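Local coordinates for protein peptidyl-prolyl cis-trans isomerase (Hirschia baltica, PDB 5EX2) that probably catalyses cis-trans isomerisation of peptide bonds preceding proline as a periplasmic cyclophilin, at residues T63-V68 and F171-D176; G77-T82 and P87-V92. All coordinates share one frame; numbering follows the deposited sequence.

Interaction 1. Residues T63-V68 and F171-D176; sequences TKFHRV and FFLMRD
Over one face of the Arg175 guanidinium lies a methyl of Val68, while the Phe65 ring meets Phe171 and Leu173 obliquely. Phe65 CE1 carries the aromatic part of the contact: it approaches Phe171 CE2 at 3.9 Å and also reaches Leu173 CD1 at 3.9 Å, so one ring corner is shared by an aromatic and a branched aliphatic partner. The CB of Phe65 starts off to one side, and the ring swings inward from it, with CG anti to the carbonyl carbon (chi1 -73°). Leu173 instead directs its CB toward the opposing segment, and its side chain crosses that of Phe65 at about a right angle.

At the other end, Val68 CG1 sits close to Arg175 NH1, at 3.3 Å, and 3.9 Å from Arg175 CZ. A bend in the arginine chain at chi3 (58°) turns the flat group under the methyl. NH1 donates to Leu201 O and, weakly, to Ala198 O; this would restrain the rotation of the guanidinium. A bound magnesium ion lies about 3 Å from the nearest atom of the Arg175 side chain.

The pattern illustrates how next-but-one strands of a closed barrel, with the turn beyond one of them, can meet through side chains across the strand between them. Strands 63-69 and 171-174 are separated by strand 73-76, and Val68 CA stays 8.9 Å from Phe172 CA. A classic beta bulge, His66 and Arg67 both facing Gln75, interrupts the first strand. Leu213 of strand 212-218 packs on both Phe65 and Phe171, and Val156 of strand 155-158 touches Leu173, drawing further strands of the eight-stranded cyclophilin barrel around this buried cluster.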
loop_
_atom_site.group_PDB
_atom_site.type_symbol
_atom_site.label_atom_id
_atom_site.label_comp_id
_atom_site.label_asym_id
_atom_site.label_seq_id
_atom_site.Cartn_x
_atom_site.Cartn_y
_atom_site.Cartn_z
ATOM N N THR A 63 -2.033 -4.002 -19.350
ATOM C CA THR A 63 -3.200 -3.199 -19.004
ATOM C C THR A 63 -2.820 -1.724 -18.892
ATOM O O THR A 63 -1.729 -1.361 -18.463
ATOM C CB THR A 63 -3.863 -3.664 -17.700
ATOM O OG1 THR A 63 -2.907 -3.692 -16.643
ATOM C CG2 THR A 63 -4.495 -5.051 -17.864
ATOM N N LYS A 64 -3.751 -0.868 -19.281
ATOM C CA LYS A 64 -3.479 0.554 -19.355
ATOM C C LYS A 64 -3.677 1.218 -18.002
ATOM O O LYS A 64 -4.403 0.707 -17.153
ATOM C CB LYS A 64 -4.400 1.229 -20.360
ATOM C CG LYS A 64 -4.359 0.635 -21.746
ATOM C CD LYS A 64 -3.008 0.771 -22.395
ATOM C CE LYS A 64 -3.059 0.305 -23.851
ATOM N NZ LYS A 64 -4.029 1.093 -24.664
ATOM N N PHE A 65 -3.066 2.375 -17.816
ATOM C CA PHE A 65 -3.491 3.286 -16.761
ATOM C C PHE A 65 -4.491 4.216 -17.408
ATOM O O PHE A 65 -4.155 5.293 -17.910
ATOM C CB PHE A 65 -2.306 4.019 -16.154
ATOM C CG PHE A 65 -1.491 3.139 -15.295
ATOM C CD1 PHE A 65 -1.894 2.873 -14.002
ATOM C CD2 PHE A 65 -0.353 2.532 -15.775
ATOM C CE1 PHE A 65 -1.163 2.024 -13.196
ATOM C CE2 PHE A 65 0.379 1.681 -14.972
ATOM C CZ PHE A 65 -0.027 1.431 -13.683
ATOM N N HIS A 66 -5.736 3.762 -17.427
ATOM C CA HIS A 66 -6.766 4.374 -18.258
ATOM C C HIS A 66 -7.510 5.525 -17.591
ATOM O O HIS A 66 -8.258 6.228 -18.258
ATOM C CB HIS A 66 -7.775 3.315 -18.691
ATOM C CG HIS A 66 -8.585 2.775 -17.559
ATOM N ND1 HIS A 66 -8.153 1.749 -16.746
ATOM C CD2 HIS A 66 -9.785 3.165 -17.068
ATOM C CE1 HIS A 66 -9.060 1.517 -15.813
ATOM N NE2 HIS A 66 -10.060 2.362 -15.985
ATOM N N ARG A 67 -7.336 5.710 -16.289
ATOM C CA ARG A 67 -7.991 6.811 -15.588
ATOM C C ARG A 67 -7.024 7.381 -14.572
ATOM O O ARG A 67 -6.778 6.771 -13.535
ATOM C CB ARG A 67 -9.280 6.332 -14.908
ATOM C CG ARG A 67 -10.010 7.384 -14.073
ATOM C CD ARG A 67 -11.092 6.722 -13.225
ATOM N NE ARG A 67 -11.689 7.614 -12.227
ATOM C CZ ARG A 67 -11.760 7.368 -10.920
ATOM N NH1 ARG A 67 -11.270 6.250 -10.404
ATOM N NH2 ARG A 67 -12.332 8.255 -10.110
ATOM N N VAL A 68 -6.474 8.542 -14.894
ATOM C CA VAL A 68 -5.426 9.151 -14.091
ATOM C C VAL A 68 -5.803 10.592 -13.838
ATOM O O VAL A 68 -6.033 11.360 -14.782
ATOM C CB VAL A 68 -4.064 9.071 -14.803
ATOM C CG1 VAL A 68 -2.975 9.705 -13.972
ATOM C CG2 VAL A 68 -3.716 7.631 -15.115
ATOM N N PHE A 171 -7.274 -1.456 -9.997
ATOM C CA PHE A 171 -6.655 -0.952 -8.781
ATOM C C PHE A 171 -6.307 0.509 -8.975
ATOM O O PHE A 171 -6.283 1.005 -10.107
ATOM C CB PHE A 171 -5.383 -1.726 -8.462
ATOM C CG PHE A 171 -4.374 -1.627 -9.549
ATOM C CD1 PHE A 171 -4.366 -2.528 -10.590
ATOM C CD2 PHE A 171 -3.473 -0.578 -9.561
ATOM C CE1 PHE A 171 -3.457 -2.395 -11.628
ATOM C CE2 PHE A 171 -2.567 -0.438 -10.588
ATOM C CZ PHE A 171 -2.561 -1.347 -11.628
ATOM N N PHE A 172 -6.082 1.242 -7.905
ATOM C CA PHE A 172 -5.521 2.556 -8.105
ATOM C C PHE A 172 -4.366 2.822 -7.162
ATOM O O PHE A 172 -4.306 2.360 -6.010
ATOM C CB PHE A 172 -6.580 3.646 -8.050
ATOM C CG PHE A 172 -7.436 3.623 -6.851
ATOM C CD1 PHE A 172 -8.524 2.775 -6.779
ATOM C CD2 PHE A 172 -7.199 4.500 -5.818
ATOM C CE1 PHE A 172 -9.348 2.787 -5.683
ATOM C CE2 PHE A 172 -8.018 4.517 -4.720
ATOM C CZ PHE A 172 -9.095 3.655 -4.648
ATOM N N LEU A 173 -3.442 3.580 -7.724
ATOM C CA LEU A 173 -2.220 4.024 -7.060
ATOM C C LEU A 173 -2.443 5.431 -6.550
ATOM O O LEU A 173 -2.709 6.346 -7.341
ATOM C CB LEU A 173 -1.042 4.014 -8.029
ATOM C CG LEU A 173 -0.816 2.711 -8.787
ATOM C CD1 LEU A 173 0.356 2.887 -9.750
ATOM C CD2 LEU A 173 -0.544 1.542 -7.845
ATOM N N MET A 174 -2.394 5.625 -5.240
ATOM C CA MET A 174 -2.671 6.941 -4.682
ATOM C C MET A 174 -1.531 7.909 -4.917
ATOM O O MET A 174 -0.409 7.678 -4.494
ATOM C CB MET A 174 -2.963 6.862 -3.184
ATOM C CG MET A 174 -4.171 6.042 -2.810
ATOM S SD MET A 174 -5.665 6.525 -3.683
ATOM C CE MET A 174 -5.688 8.278 -3.389
ATOM N N ARG A 175 -1.824 8.988 -5.614
ATOM C CA ARG A 175 -0.839 10.018 -5.921
ATOM C C ARG A 175 -0.836 11.131 -4.887
ATOM O O ARG A 175 0.156 11.839 -4.744
ATOM C CB ARG A 175 -1.092 10.608 -7.307
ATOM C CG ARG A 175 -0.808 9.631 -8.426
ATOM C CD ARG A 175 -1.400 10.027 -9.754
ATOM N NE ARG A 175 -1.023 11.325 -10.315
ATOM C CZ ARG A 175 -0.530 11.505 -11.548
ATOM N NH1 ARG A 175 -0.174 10.471 -12.318
ATOM N NH2 ARG A 175 -0.330 12.739 -11.995
ATOM N N ASP A 176 -1.941 11.287 -4.161
ATOM C CA ASP A 176 -2.089 12.344 -3.160
ATOM C C ASP A 176 -3.124 11.902 -2.141
ATOM O O ASP A 176 -3.994 11.065 -2.427
ATOM C CB ASP A 176 -2.496 13.669 -3.809
ATOM C CG ASP A 176 -2.474 14.827 -2.827
ATOM O OD1 ASP A 176 -1.370 15.215 -2.397
ATOM O OD2 ASP A 176 -3.557 15.353 -2.483
#

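Interaction 2. Residues G77-T82 and P87-V92; sequences GDIAAT and PDLEAV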
loop_
_atom_site.group_PDB
_atom_site.type_symbol
_atom_site.label_atom_id
_atom_site.label_comp_id
_atom_site.label_asym_id
_atom_site.label_seq_id
_atom_site.Cartn_x
_atom_site.Cartn_y
_atom_site.Cartn_z
ATOM N N GLY A 77 -5.414 -1.751 -14.441
ATOM C CA GLY A 77 -5.843 -3.099 -14.169
ATOM C C GLY A 77 -7.154 -3.558 -14.782
ATOM O O GLY A 77 -7.698 -4.571 -14.350
ATOM N N ASP A 78 -7.638 -2.877 -15.814
ATOM C CA ASP A 78 -8.854 -3.310 -16.486
ATOM C C ASP A 78 -8.470 -4.364 -17.505
ATOM O O ASP A 78 -8.187 -4.053 -18.662
ATOM C CB ASP A 78 -9.561 -2.129 -17.141
ATOM C CG ASP A 78 -10.899 -2.505 -17.743
ATOM O OD1 ASP A 78 -11.309 -3.688 -17.638
ATOM O OD2 ASP A 78 -11.538 -1.606 -18.326
ATOM N N ILE A 79 -8.454 -5.608 -17.055
ATOM C CA ILE A 79 -7.963 -6.707 -17.872
ATOM C C ILE A 79 -8.808 -6.887 -19.124
ATOM O O ILE A 79 -8.265 -7.071 -20.221
ATOM C CB ILE A 79 -7.930 -8.010 -17.049
ATOM C CG1 ILE A 79 -6.857 -7.893 -15.970
ATOM C CG2 ILE A 79 -7.695 -9.229 -17.947
ATOM C CD1 ILE A 79 -6.882 -8.990 -14.974
ATOM N N ALA A 80 -10.128 -6.804 -18.998
ATOM C CA ALA A 80 -10.986 -7.050 -20.151
ATOM C C ALA A 80 -10.672 -6.106 -21.308
ATOM O O ALA A 80 -10.702 -6.505 -22.474
ATOM C CB ALA A 80 -12.443 -6.917 -19.754
ATOM N N ALA A 81 -10.328 -4.867 -20.986
ATOM C CA ALA A 81 -10.118 -3.856 -22.012
ATOM C C ALA A 81 -8.958 -4.198 -22.947
ATOM O O ALA A 81 -9.008 -3.872 -24.144
ATOM C CB ALA A 81 -9.894 -2.513 -21.374
ATOM N N THR A 82 -7.908 -4.826 -22.420
ATOM C CA THR A 82 -6.754 -5.155 -23.262
ATOM C C THR A 82 -6.668 -6.663 -23.589
ATOM O O THR A 82 -6.170 -7.032 -24.656
ATOM C CB THR A 82 -5.436 -4.663 -22.611
ATOM O OG1 THR A 82 -5.419 -5.001 -21.228
ATOM C CG2 THR A 82 -5.311 -3.149 -22.739
ATOM N N PRO A 87 -12.160 -11.603 -18.414
ATOM C CA PRO A 87 -11.306 -12.638 -17.841
ATOM C C PRO A 87 -12.079 -13.590 -16.956
ATOM O O PRO A 87 -13.140 -13.246 -16.426
ATOM C CB PRO A 87 -10.293 -11.846 -17.031
ATOM C CG PRO A 87 -11.024 -10.615 -16.624
ATOM C CD PRO A 87 -11.923 -10.289 -17.793
ATOM N N ASP A 88 -11.531 -14.784 -16.792
ATOM C CA ASP A 88 -12.048 -15.733 -15.830
ATOM C C ASP A 88 -11.629 -15.322 -14.417
ATOM O O ASP A 88 -10.607 -15.774 -13.892
ATOM C CB ASP A 88 -11.543 -17.133 -16.152
ATOM C CG ASP A 88 -12.018 -18.162 -15.157
ATOM O OD1 ASP A 88 -12.944 -17.860 -14.364
ATOM O OD2 ASP A 88 -11.469 -19.283 -15.166
ATOM N N LEU A 89 -12.412 -14.442 -13.803
ATOM C CA LEU A 89 -12.004 -13.830 -12.550
ATOM C C LEU A 89 -13.239 -13.375 -11.792
ATOM O O LEU A 89 -14.109 -12.730 -12.377
ATOM C CB LEU A 89 -11.070 -12.656 -12.827
ATOM C CG LEU A 89 -10.445 -11.969 -11.628
ATOM C CD1 LEU A 89 -9.589 -12.941 -10.835
ATOM C CD2 LEU A 89 -9.620 -10.810 -12.141
ATOM N N GLU A 90 -13.330 -13.747 -10.519
ATOM C CA GLU A 90 -14.458 -13.360 -9.682
ATOM C C GLU A 90 -14.155 -12.111 -8.874
ATOM O O GLU A 90 -12.994 -11.804 -8.565
ATOM C CB GLU A 90 -14.849 -14.504 -8.742
ATOM C CG GLU A 90 -15.330 -15.759 -9.459
ATOM C CD GLU A 90 -16.590 -15.524 -10.270
ATOM O OE1 GLU A 90 -17.510 -14.849 -9.760
ATOM O OE2 GLU A 90 -16.652 -16.003 -11.424
ATOM N N ALA A 91 -15.213 -11.400 -8.512
ATOM C CA ALA A 91 -15.087 -10.223 -7.677
ATOM C C ALA A 91 -14.744 -10.628 -6.255
ATOM O O ALA A 91 -14.886 -11.793 -5.862
ATOM C CB ALA A 91 -16.378 -9.419 -7.707
ATOM N N VAL A 92 -14.288 -9.648 -5.489
ATOM C CA VAL A 92 -13.953 -9.855 -4.093
ATOM C C VAL A 92 -14.784 -8.893 -3.249
ATOM O O VAL A 92 -14.959 -7.738 -3.616
ATOM C CB VAL A 92 -12.430 -9.660 -3.871
ATOM C CG1 VAL A 92 -11.947 -8.355 -4.487
ATOM C CG2 VAL A 92 -12.073 -9.749 -2.401
#
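Ile79 turns CG2 anti to its backbone nitrogen and CG1 anti to its carbonyl carbon (chi1 -68°), and this puts the CG2 methyl against the ring of Pro87 and sends the longer arm toward Leu89. The setting is a short helix-to-loop packing on the cyclophilin fold: helix 79-83 meets the irregular chain that follows it, and each partner segment contains an inverse gamma turn, centred on Asp78 in one and on Asp88 in the other.

The proline ring packs against two successive residues, Ile79 and Ala80, at the start of the helical segment. Its CB and CG both lie 3.8 Å from Ile79 CG2, the two side chains running at a slant to each other. Farther along the loop, Leu89 CD2 comes within 4.3 Å of Ile79 CD1, a looser touch.

Helix 45-57 backs this small apolar patch, since Val54 packs on both Ile79 and Leu89. Asp169 OD2 accepts a hydrogen bond from Ile79 N, tying the helical segment to another loop. At another corner of the proline ring, the CB of the partly exposed Ala80 lies 3.9 Å from Pro87 CD.

Interactions 1 and 2 have centres about 15 Å apart, on the same side of the chain's centre and both within the cyclophilin domain. Along the chain the order is 63-68, 77-82, 87-92, 171-176, so the local contact falls within the long excursion that interaction 1 bridges. Strand 73-76 links them: it separates the two barrel strands of interaction 1 and then runs directly into 77-82. The segments also touch, Phe171 CE1 lying 3.5 Å from Gly77 N and Thr63 CG2 packing 3.8 Å from Ile79 CA. The buried barrel cluster thus lies next to the more peripheral packing of helix 79-83 on its following loop.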